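Local coordinates for uroporphyrin-III C-methyltransferase (Pseudomonas denitrificans, PDB 1S4D), which catalyses the two successive S-adenosyl-L-methionine-dependent methylations, at C-2 and C-7, that convert uroporphyrinogen III to precorrin-2 on the way to cobalamin and siroheme, at the interface of chains A and B. Sequence-based numbering; all coordinates share one arbitrary frame. Chains: chain A/B, Uroporphyrin-III C-methyltransferase.

The interface of chains A and B. Residues chain A 102, 104-105, 125, 127, 130, 133; chain B 133-134, 137, 141-144.
With CG anti to its carbonyl carbon (chi1 -80°), A:Phe104 turns its ring toward chain B, while B:Ile133, its CG1 likewise anti to the carbonyl carbon (chi1 -58°) and its CG2 anti to the backbone N, carries CD1 outward to chain A through an extended chi2 (162°). The patch belongs to the two-fold dimer interface of this precorrin (tetrapyrrole) methyltransferase, where the loop after strand 95-99, with the SAH-binding A:Asp102, packs on the partner's helix 131-137 and the segment beyond it. B:Pro142 crosses A:Phe104 obliquely and lays CB over one face of the ring, 3.7 Å from the centroid and offset toward the rim, in a CH-pi contact. B:Ala137 comes at the edge: its CA lies in the ring plane, and its CB is 3.8 Å from A:Phe104 CD1. Chain B thus meets the phenyl group on one face and at one edge, from two successive parts of its chain. A:Ile125 CG2 also touches B:Ala137 CB, more loosely, beside the ring.

B:Ile133 uses its two branches separately. CG2 packs 3.5 Å from A:Val105 CG2, the two side chains crossing at about a right angle, and also touches the carboxylate of A:Asp102. The longer branch meets its symmetry mate tip to tip, B:Ile133 CD1 lying 3.7 Å from A:Ile133 CD1. One residue further along the same helix, A:Pro127 rests its ring CG 3.7 Å from B:Gly134 CA.

Within chain A, the backbone N of A:Phe104 donates to A:Asp102 OD2 (2.7 Å) from above the carboxylate plane. This bond within the loop ties the aspartate side chain to the backbone two residues on, and probably helps fix the carboxylate beside B:Ile133.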
ATOM      1  N   ASP A 102      -4.075   6.896  -0.211  1.00 21.41           N
ATOM      2  CA  ASP A 102      -2.696   7.329  -0.168  1.00 21.14           C
ATOM      3  C   ASP A 102      -2.528   8.451  -1.159  1.00 21.20           C
ATOM      4  O   ASP A 102      -3.081   8.412  -2.259  1.00 21.05           O
ATOM      5  CB  ASP A 102      -1.783   6.174  -0.554  1.00 21.33           C
ATOM      6  CG  ASP A 102      -0.378   6.614  -0.807  1.00 21.66           C
ATOM      7  OD1 ASP A 102       0.383   6.727   0.191  1.00 22.68           O
ATOM      8  OD2 ASP A 102       0.038   6.873  -1.960  1.00 20.12           O
ATOM      9  N   PHE A 104      -0.340   9.205  -3.226  1.00 21.44           N
ATOM     10  CA  PHE A 104       0.417   8.975  -4.469  1.00 20.80           C
ATOM     11  C   PHE A 104      -0.132   7.837  -5.306  1.00 21.39           C
ATOM     12  O   PHE A 104       0.429   7.505  -6.365  1.00 21.67           O
ATOM     13  CB  PHE A 104       1.894   8.704  -4.181  1.00 20.11           C
ATOM     14  CG  PHE A 104       2.713   9.946  -3.924  1.00 19.94           C
ATOM     15  CD1 PHE A 104       3.971   9.842  -3.323  1.00 18.49           C
ATOM     16  CD2 PHE A 104       2.231  11.216  -4.256  1.00 18.95           C
ATOM     17  CE1 PHE A 104       4.753  10.983  -3.068  1.00 18.36           C
ATOM     18  CE2 PHE A 104       3.020  12.364  -4.006  1.00 19.06           C
ATOM     19  CZ  PHE A 104       4.280  12.239  -3.411  1.00 17.29           C
ATOM     20  N   VAL A 105      -1.211   7.228  -4.826  1.00 21.84           N
ATOM     21  CA  VAL A 105      -1.908   6.188  -5.554  1.00 22.66           C
ATOM     22  C   VAL A 105      -3.183   6.791  -6.157  1.00 23.93           C
ATOM     23  O   VAL A 105      -4.288   6.637  -5.611  1.00 25.07           O
ATOM     24  CB  VAL A 105      -2.221   5.016  -4.645  1.00 21.89           C
ATOM     25  CG1 VAL A 105      -2.894   3.897  -5.437  1.00 21.91           C
ATOM     26  CG2 VAL A 105      -0.954   4.523  -4.011  1.00 22.71           C
ATOM     27  N   ILE A 125       5.183  14.310   2.871  1.00 20.67           N
ATOM     28  CA  ILE A 125       4.191  13.362   2.393  1.00 20.02           C
ATOM     29  C   ILE A 125       3.933  12.356   3.510  1.00 20.18           C
ATOM     30  O   ILE A 125       4.874  11.788   4.074  1.00 20.28           O
ATOM     31  CB  ILE A 125       4.716  12.612   1.122  1.00 20.13           C
ATOM     32  CG1 ILE A 125       5.058  13.591  -0.012  1.00 20.03           C
ATOM     33  CG2 ILE A 125       3.736  11.515   0.673  1.00 18.67           C
ATOM     34  CD1 ILE A 125       3.855  14.305  -0.642  1.00 18.47           C
ATOM     35  N   PRO A 127       2.257   8.892   3.766  1.00 19.17           N
ATOM     36  CA  PRO A 127       1.641   7.725   3.138  1.00 18.83           C
ATOM     37  C   PRO A 127       0.340   7.297   3.827  1.00 19.06           C
ATOM     38  O   PRO A 127       0.157   7.531   5.022  1.00 19.17           O
ATOM     39  CB  PRO A 127       2.712   6.664   3.331  1.00 18.67           C
ATOM     40  CG  PRO A 127       3.944   7.435   3.189  1.00 18.90           C
ATOM     41  CD  PRO A 127       3.707   8.701   3.953  1.00 19.13           C
ATOM     42  N   THR A 130      -4.121   2.415   0.960  1.00 19.31           N
ATOM     43  CA  THR A 130      -4.839   2.585  -0.271  1.00 19.47           C
ATOM     44  C   THR A 130      -5.925   1.531  -0.378  1.00 19.82           C
ATOM     45  O   THR A 130      -5.754   0.396   0.077  1.00 20.71           O
ATOM     46  CB  THR A 130      -3.861   2.530  -1.484  1.00 19.77           C
ATOM     47  OG1 THR A 130      -4.571   2.851  -2.687  1.00 21.68           O
ATOM     48  CG2 THR A 130      -3.340   1.130  -1.764  1.00 17.92           C
ATOM     49  N   ILE A 133      -5.181  -2.070  -1.701  1.00 19.68           N
ATOM     50  CA  ILE A 133      -4.521  -3.075  -0.860  1.00 19.77           C
ATOM     51  C   ILE A 133      -5.237  -3.300   0.477  1.00 19.89           C
ATOM     52  O   ILE A 133      -5.651  -4.426   0.789  1.00 20.43           O
ATOM     53  CB  ILE A 133      -3.030  -2.759  -0.655  1.00 19.49           C
ATOM     54  CG1 ILE A 133      -2.342  -2.632  -2.012  1.00 19.11           C
ATOM     55  CG2 ILE A 133      -2.389  -3.854   0.156  1.00 18.48           C
ATOM     56  CD1 ILE A 133      -0.990  -1.972  -1.938  1.00 20.06           C
TER
ATOM     57  N   ILE B 133       4.937   1.676  -2.037  1.00 18.26           N
ATOM     58  CA  ILE B 133       4.194   2.924  -2.183  1.00 17.49           C
ATOM     59  C   ILE B 133       4.701   3.942  -1.192  1.00 18.27           C
ATOM     60  O   ILE B 133       5.185   5.012  -1.588  1.00 19.21           O
ATOM     61  CB  ILE B 133       2.671   2.734  -2.049  1.00 17.25           C
ATOM     62  CG1 ILE B 133       2.167   1.722  -3.088  1.00 17.33           C
ATOM     63  CG2 ILE B 133       1.963   4.053  -2.221  1.00 14.32           C
ATOM     64  CD1 ILE B 133       0.785   1.134  -2.785  1.00 18.28           C
ATOM     65  N   GLY B 134       4.638   3.618   0.093  1.00 18.34           N
ATOM     66  CA  GLY B 134       5.041   4.581   1.104  1.00 18.54           C
ATOM     67  C   GLY B 134       6.537   4.793   1.112  1.00 19.02           C
ATOM     68  O   GLY B 134       6.994   5.930   1.169  1.00 19.85           O
ATOM     69  N   ALA B 137       7.522   7.042  -1.662  1.00 18.36           N
ATOM     70  CA  ALA B 137       7.161   8.390  -1.221  1.00 17.75           C
ATOM     71  C   ALA B 137       8.274   9.049  -0.407  1.00 17.75           C
ATOM     72  O   ALA B 137       8.532  10.262  -0.561  1.00 17.28           O
ATOM     73  CB  ALA B 137       5.875   8.375  -0.432  1.00 17.58           C
ATOM     74  N   ILE B 141       9.550   9.675  -4.878  1.00 18.88           N
ATOM     75  CA  ILE B 141       9.040   9.024  -6.083  1.00 19.09           C
ATOM     76  C   ILE B 141       7.586   8.573  -5.933  1.00 19.46           C
ATOM     77  O   ILE B 141       7.318   7.578  -5.267  1.00 19.99           O
ATOM     78  CB  ILE B 141       9.920   7.809  -6.468  1.00 19.09           C
ATOM     79  CG1 ILE B 141      11.362   8.258  -6.749  1.00 18.37           C
ATOM     80  CG2 ILE B 141       9.299   7.040  -7.648  1.00 17.54           C
ATOM     81  CD1 ILE B 141      12.359   7.135  -6.744  1.00 16.41           C
ATOM     82  N   PRO B 142       6.647   9.267  -6.568  1.00 19.78           N
ATOM     83  CA  PRO B 142       5.266   8.784  -6.569  1.00 20.09           C
ATOM     84  C   PRO B 142       5.160   7.611  -7.527  1.00 20.32           C
ATOM     85  O   PRO B 142       5.763   7.587  -8.590  1.00 20.55           O
ATOM     86  CB  PRO B 142       4.449   9.982  -7.072  1.00 20.06           C
ATOM     87  CG  PRO B 142       5.421  11.085  -7.294  1.00 20.02           C
ATOM     88  CD  PRO B 142       6.803  10.505  -7.349  1.00 19.71           C
ATOM     89  N   VAL B 143       4.382   6.638  -7.122  1.00 20.70           N
ATOM     90  CA  VAL B 143       4.217   5.391  -7.823  1.00 21.66           C
ATOM     91  C   VAL B 143       3.252   5.562  -9.032  1.00 22.47           C
ATOM     92  O   VAL B 143       3.162   4.729  -9.931  1.00 22.26           O
ATOM     93  CB  VAL B 143       3.777   4.376  -6.736  1.00 21.82           C
ATOM     94  CG1 VAL B 143       2.284   4.084  -6.743  1.00 21.26           C
ATOM     95  CG2 VAL B 143       4.657   3.161  -6.740  1.00 22.11           C
ATOM     96  N   THR B 144       2.594   6.714  -9.066  1.00 23.57           N
ATOM     97  CA  THR B 144       1.554   7.033 -10.026  1.00 24.21           C
ATOM     98  C   THR B 144       1.637   8.531 -10.293  1.00 24.71           C
ATOM     99  O   THR B 144       1.867   9.321  -9.369  1.00 25.22           O
ATOM    100  CB  THR B 144       0.206   6.650  -9.387  1.00 24.42           C
ATOM    101  OG1 THR B 144      -0.299   5.454 -10.001  1.00 25.87           O
ATOM    102  CG2 THR B 144      -0.867   7.683  -9.632  1.00 23.73           C
TER